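Local atomic coordinates of lantibiotic dehydratase (Microbispora corallina, PDB entry 5EHK), a protein that probably dehydrates serine and threonine residues of the NAI-107 lantibiotic precursor peptide, using glutamate delivered by glutamyl-tRNA. Residues 287-292 against 582-587; 567-572 against 634-639. All coordinates share one frame; numbering follows the deposited sequence.

Along the chain the segments come in the order 287-292, 567-572, 582-587, 634-639, so the two contacts interlock, and their centres lie about 10 Å apart. Contact 2 sits in a mixed sheet, where strand 566-572 runs between strands 629-634 and 591-595. Contact 1 lies beside that sheet: residues 582-587 belong to the loop that leads from strand 566-572, by way of helix 577-580, to strand 591-595, and the much earlier loop 287-292 packs against them. Ser-587 OG, 2.4 Å from Asp-569 OD2 in a probable hydrogen bond, joins the two contacts, and Thr-585 packs on Asn-637. Contact 1 thus brings a loop about 290 residues earlier in the N-terminal lantibiotic dehydratase region up to the sheet of contact 2.

Contact 1 of 2, residues 287-292 against 582-587; sequences PPLDGD and LAHTPS
An inverse gamma turn centred on His-584 presents one loop, 582-587, to another, 287-292, which runs from strand 281-283 to helix 294-306. Polar contact between the loops passes largely through two waters. The first donates both its hydrogens, one to Leu-289 O at 2.8 Å and one to Ala-583 O, and so bridges two carbonyls that could not bond each other. The second water lies in the plane of the His-584 ring, 2.7 Å from ND1, and holds the imidazole by its edge. It also accepts from Gly-291 N and donates to Asp-292 O, so one site serves both backbone groups and the ring.

The apolar part belongs to Leu-289, whose CG stands anti to the carbonyl carbon (chi1 -50°); the branch at CG then sends the two methyls to different partners. CD2 meets His-584 CE1 at 3.6 Å, the two side chains crossing obliquely, while CD1 rests on Ala-583 CB, a methyl small enough for the loops to close up. Helix 174-185 adds Met-174 to the surroundings of the imidazole.

Backbone packing completes the contact. Gly-291 CA lies against the peptide between His-584 and Thr-585, 3.7 Å from Thr-585 N; with phi at 121° a beta carbon would jam against the preceding carbonyl oxygen, so glycine suits the place. Asp-290 turns away from the facing loop: OD2 bonds Ser-600 OG, and OD1 weakly accepts from Asp-292 N, bracing the bend. Its carbonyl O instead receives a CA-H...O contact from Pro-586 CA, 3.1 Å away with 150° at the hydrogen.

Contact 2 of 2, residues 567-572 against 634-639; sequences AADVAF and ALPNMV
Two backbone hydrogen bonds join the segments, both using Ala-634. Its N gives to Ala-568 O at 2.8 Å, in the carbonyl plane, and its O receives Val-570 N at 3.0 Å, nearly along the C=O axis. Beside them, Asp-569 and Ala-634 point to the same face, and the puckered Pro-636 ring, with no N-H to offer a strand, crosses the Asp-569 side chain obliquely, its CG 3.3 Å from Asp-569 OD1. Farther along, Leu-635 CG stands anti to the backbone N (chi1 -177°), and its branched end brings CD2 to the edge of the Phe-572 ring, 3.8 Å from CE2. Val-639 CG1 approaches the same ring obliquely, 3.9 Å from CZ.

This is a parallel bridge, Asp-569 with Ala-634, at the end of strand 629-634, after which the chain leaves the sheet. An Asx turn shapes the departing loop. Asparagine suits it by offering both polar ends: Asn-637 OD1 accepts Val-639 N at 2.6 Å, while ND2 donates to a water that also takes Phe-572 N and lies above one face of its ring, toward the rim.

Asp-569 OD2, besides its link to Ser-587, accepts from Ser-589 N. Helix 647-656 lays Ala-649 against Val-570 and Phe-572, and Phe-653 against Leu-635.

Contact 1 of 2, residues 287-292 against 582-587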
loop_
_atom_site.group_PDB
_atom_site.type_symbol
_atom_site.label_atom_id
_atom_site.label_comp_id
_atom_site.label_asym_id
_atom_site.label_seq_id
_atom_site.Cartn_x
_atom_site.Cartn_y
_atom_site.Cartn_z
ATOM N N PRO A 287 -1.160 -3.432 43.458
ATOM C CA PRO A 287 -0.966 -1.982 43.530
ATOM C C PRO A 287 -1.748 -1.295 42.425
ATOM O O PRO A 287 -1.585 -1.683 41.269
ATOM C CB PRO A 287 0.539 -1.817 43.301
ATOM C CG PRO A 287 1.147 -3.167 43.575
ATOM C CD PRO A 287 0.092 -4.146 43.153
ATOM N N PRO A 288 -2.611 -0.324 42.774
ATOM C CA PRO A 288 -3.480 0.396 41.826
ATOM C C PRO A 288 -2.726 1.230 40.788
ATOM O O PRO A 288 -3.323 1.618 39.784
ATOM C CB PRO A 288 -4.293 1.336 42.731
ATOM C CG PRO A 288 -3.481 1.452 43.990
ATOM C CD PRO A 288 -2.808 0.134 44.157
ATOM N N LEU A 289 -1.443 1.482 41.023
ATOM C CA LEU A 289 -0.673 2.429 40.226
ATOM C C LEU A 289 -1.347 3.804 40.185
ATOM O O LEU A 289 -1.574 4.379 39.112
ATOM C CB LEU A 289 -0.410 1.913 38.808
ATOM C CG LEU A 289 0.147 0.503 38.694
ATOM C CD1 LEU A 289 0.547 0.226 37.267
ATOM C CD2 LEU A 289 1.315 0.303 39.627
ATOM N N ASP A 290 -1.650 4.342 41.357
ATOM C CA ASP A 290 -2.267 5.658 41.421
ATOM C C ASP A 290 -1.311 6.741 41.909
ATOM O O ASP A 290 -1.703 7.891 42.057
ATOM C CB ASP A 290 -3.495 5.628 42.318
ATOM C CG ASP A 290 -3.205 5.033 43.676
ATOM O OD1 ASP A 290 -2.019 4.783 44.017
ATOM O OD2 ASP A 290 -4.185 4.811 44.409
ATOM N N GLY A 291 -0.059 6.384 42.150
ATOM C CA GLY A 291 0.915 7.367 42.594
ATOM C C GLY A 291 1.568 7.084 43.937
ATOM O O GLY A 291 2.666 7.562 44.192
ATOM N N ASP A 292 0.906 6.299 44.780
ATOM C CA ASP A 292 1.477 5.866 46.057
ATOM C C ASP A 292 2.627 4.889 45.857
ATOM O O ASP A 292 2.811 4.357 44.771
ATOM C CB ASP A 292 0.394 5.233 46.948
ATOM C CG ASP A 292 0.865 4.991 48.404
ATOM O OD1 ASP A 292 1.814 5.691 48.863
ATOM O OD2 ASP A 292 0.256 4.120 49.091
ATOM N N LEU A 582 7.425 2.556 36.039
ATOM C CA LEU A 582 7.326 3.962 35.646
ATOM C C LEU A 582 5.891 4.467 35.599
ATOM O O LEU A 582 5.598 5.476 34.971
ATOM C CB LEU A 582 8.007 4.188 34.295
ATOM C CG LEU A 582 9.435 3.661 34.147
ATOM C CD1 LEU A 582 9.960 3.935 32.758
ATOM C CD2 LEU A 582 10.350 4.292 35.196
ATOM N N ALA A 583 4.997 3.745 36.256
ATOM C CA ALA A 583 3.578 4.011 36.121
ATOM C C ALA A 583 2.974 4.443 37.444
ATOM O O ALA A 583 1.750 4.522 37.569
ATOM C CB ALA A 583 2.840 2.805 35.542
ATOM N N HIS A 584 3.826 4.691 38.437
ATOM C CA HIS A 584 3.367 5.210 39.732
ATOM C C HIS A 584 3.056 6.701 39.658
ATOM O O HIS A 584 3.783 7.519 40.203
ATOM C CB HIS A 584 4.425 4.941 40.789
ATOM C CG HIS A 584 4.724 3.490 40.958
ATOM N ND1 HIS A 584 3.767 2.584 41.356
ATOM C CD2 HIS A 584 5.851 2.775 40.725
ATOM C CE1 HIS A 584 4.300 1.374 41.390
ATOM N NE2 HIS A 584 5.563 1.462 41.007
ATOM N N THR A 585 1.946 7.043 39.010
ATOM C CA THR A 585 1.688 8.405 38.601
ATOM C C THR A 585 0.277 8.800 38.950
ATOM O O THR A 585 -0.651 8.103 38.617
ATOM C CB THR A 585 1.861 8.496 37.109
ATOM O OG1 THR A 585 0.883 7.665 36.483
ATOM C CG2 THR A 585 3.245 8.000 36.719
ATOM N N PRO A 586 0.111 9.933 39.633
ATOM C CA PRO A 586 -1.197 10.275 40.189
ATOM C C PRO A 586 -2.187 10.800 39.159
ATOM O O PRO A 586 -1.809 11.356 38.128
ATOM C CB PRO A 586 -0.864 11.372 41.206
ATOM C CG PRO A 586 0.369 12.018 40.674
ATOM C CD PRO A 586 1.133 10.954 39.930
ATOM N N SER A 587 -3.459 10.670 39.482
ATOM C CA SER A 587 -4.509 11.167 38.637
ATOM C C SER A 587 -5.131 12.385 39.308
ATOM O O SER A 587 -5.459 12.337 40.504
ATOM C CB SER A 587 -5.550 10.071 38.443
ATOM O OG SER A 587 -6.794 10.594 38.058
HETATM O O HOH W 1 -0.542 4.303 36.559
HETATM O O HOH W 2 1.757 4.150 42.136
#

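Contact 2 of 2, residues 567-572 against 634-639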
loop_
_atom_site.group_PDB
_atom_site.type_symbol
_atom_site.label_atom_id
_atom_site.label_comp_id
_atom_site.label_asym_id
_atom_site.label_seq_id
_atom_site.Cartn_x
_atom_site.Cartn_y
_atom_site.Cartn_z
ATOM N N ALA A 567 -13.302 15.182 32.158
ATOM C CA ALA A 567 -11.896 14.828 32.059
ATOM C C ALA A 567 -11.668 13.554 32.841
ATOM O O ALA A 567 -12.315 13.327 33.851
ATOM C CB ALA A 567 -11.030 15.946 32.622
ATOM N N ALA A 568 -10.761 12.706 32.381
ATOM C CA ALA A 568 -10.439 11.505 33.136
ATOM C C ALA A 568 -9.018 11.075 32.831
ATOM O O ALA A 568 -8.431 11.526 31.848
ATOM C CB ALA A 568 -11.417 10.395 32.824
ATOM N N ASP A 569 -8.473 10.213 33.683
ATOM C CA ASP A 569 -7.143 9.654 33.496
ATOM C C ASP A 569 -7.290 8.144 33.371
ATOM O O ASP A 569 -8.081 7.524 34.098
ATOM C CB ASP A 569 -6.247 9.997 34.691
ATOM C CG ASP A 569 -6.180 11.509 34.953
ATOM O OD1 ASP A 569 -5.785 12.235 34.012
ATOM O OD2 ASP A 569 -6.574 11.984 36.060
ATOM N N VAL A 570 -6.569 7.560 32.410
ATOM C CA VAL A 570 -6.595 6.115 32.203
ATOM C C VAL A 570 -5.407 5.580 32.958
ATOM O O VAL A 570 -4.341 6.159 32.881
ATOM C CB VAL A 570 -6.545 5.734 30.702
ATOM C CG1 VAL A 570 -5.818 6.781 29.901
ATOM C CG2 VAL A 570 -5.912 4.360 30.496
ATOM N N ALA A 571 -5.597 4.504 33.712
ATOM C CA ALA A 571 -4.496 3.832 34.400
ATOM C C ALA A 571 -4.480 2.361 33.997
ATOM O O ALA A 571 -5.519 1.690 34.039
ATOM C CB ALA A 571 -4.654 3.973 35.932
ATOM N N PHE A 572 -3.332 1.851 33.579
ATOM C CA PHE A 572 -3.275 0.446 33.161
ATOM C C PHE A 572 -2.012 -0.285 33.641
ATOM O O PHE A 572 -0.983 0.336 33.924
ATOM C CB PHE A 572 -3.340 0.357 31.643
ATOM C CG PHE A 572 -2.162 0.971 30.974
ATOM C CD1 PHE A 572 -0.984 0.259 30.826
ATOM C CD2 PHE A 572 -2.219 2.273 30.518
ATOM C CE1 PHE A 572 0.117 0.835 30.235
ATOM C CE2 PHE A 572 -1.135 2.858 29.921
ATOM C CZ PHE A 572 0.039 2.141 29.772
ATOM N N ALA A 634 -6.816 11.285 29.572
ATOM C CA ALA A 634 -5.410 11.600 29.424
ATOM C C ALA A 634 -4.611 10.453 30.018
ATOM O O ALA A 634 -5.126 9.673 30.841
ATOM C CB ALA A 634 -5.081 12.892 30.127
ATOM N N LEU A 635 -3.374 10.324 29.562
ATOM C CA LEU A 635 -2.481 9.346 30.137
ATOM C C LEU A 635 -1.368 10.112 30.879
ATOM O O LEU A 635 -0.425 10.608 30.264
ATOM C CB LEU A 635 -1.955 8.394 29.063
ATOM C CG LEU A 635 -1.043 7.261 29.539
ATOM C CD1 LEU A 635 -1.614 6.542 30.754
ATOM C CD2 LEU A 635 -0.727 6.277 28.406
ATOM N N PRO A 636 -1.496 10.233 32.213
ATOM C CA PRO A 636 -0.650 11.137 33.000
ATOM C C PRO A 636 0.727 10.591 33.341
ATOM O O PRO A 636 1.271 10.978 34.369
ATOM C CB PRO A 636 -1.434 11.288 34.304
ATOM C CG PRO A 636 -2.808 10.808 34.004
ATOM C CD PRO A 636 -2.625 9.726 33.008
ATOM N N ASN A 637 1.292 9.751 32.482
ATOM C CA ASN A 637 2.668 9.324 32.626
ATOM C C ASN A 637 3.329 9.184 31.249
ATOM O O ASN A 637 2.731 9.500 30.226
ATOM C CB ASN A 637 2.725 8.003 33.367
ATOM C CG ASN A 637 2.028 6.879 32.617
ATOM O OD1 ASN A 637 2.368 6.566 31.455
ATOM N ND2 ASN A 637 1.031 6.278 33.261
ATOM N N MET A 638 4.551 8.675 31.227
ATOM C CA MET A 638 5.260 8.526 29.985
ATOM C C MET A 638 5.444 7.058 29.599
ATOM O O MET A 638 6.314 6.715 28.795
ATOM C CB MET A 638 6.597 9.253 30.052
ATOM C CG MET A 638 6.453 10.743 30.103
ATOM S SD MET A 638 5.747 11.426 28.580
ATOM C CE MET A 638 7.018 11.040 27.393
ATOM N N VAL A 639 4.613 6.180 30.142
ATOM C CA VAL A 639 4.604 4.819 29.624
ATOM C C VAL A 639 3.969 4.781 28.237
ATOM O O VAL A 639 2.931 5.392 27.990
ATOM C CB VAL A 639 3.928 3.862 30.594
ATOM C CG1 VAL A 639 3.965 2.438 30.058
ATOM C CG2 VAL A 639 4.614 3.981 31.936
HETATM O O HOH W 3 -0.716 3.512 33.596
#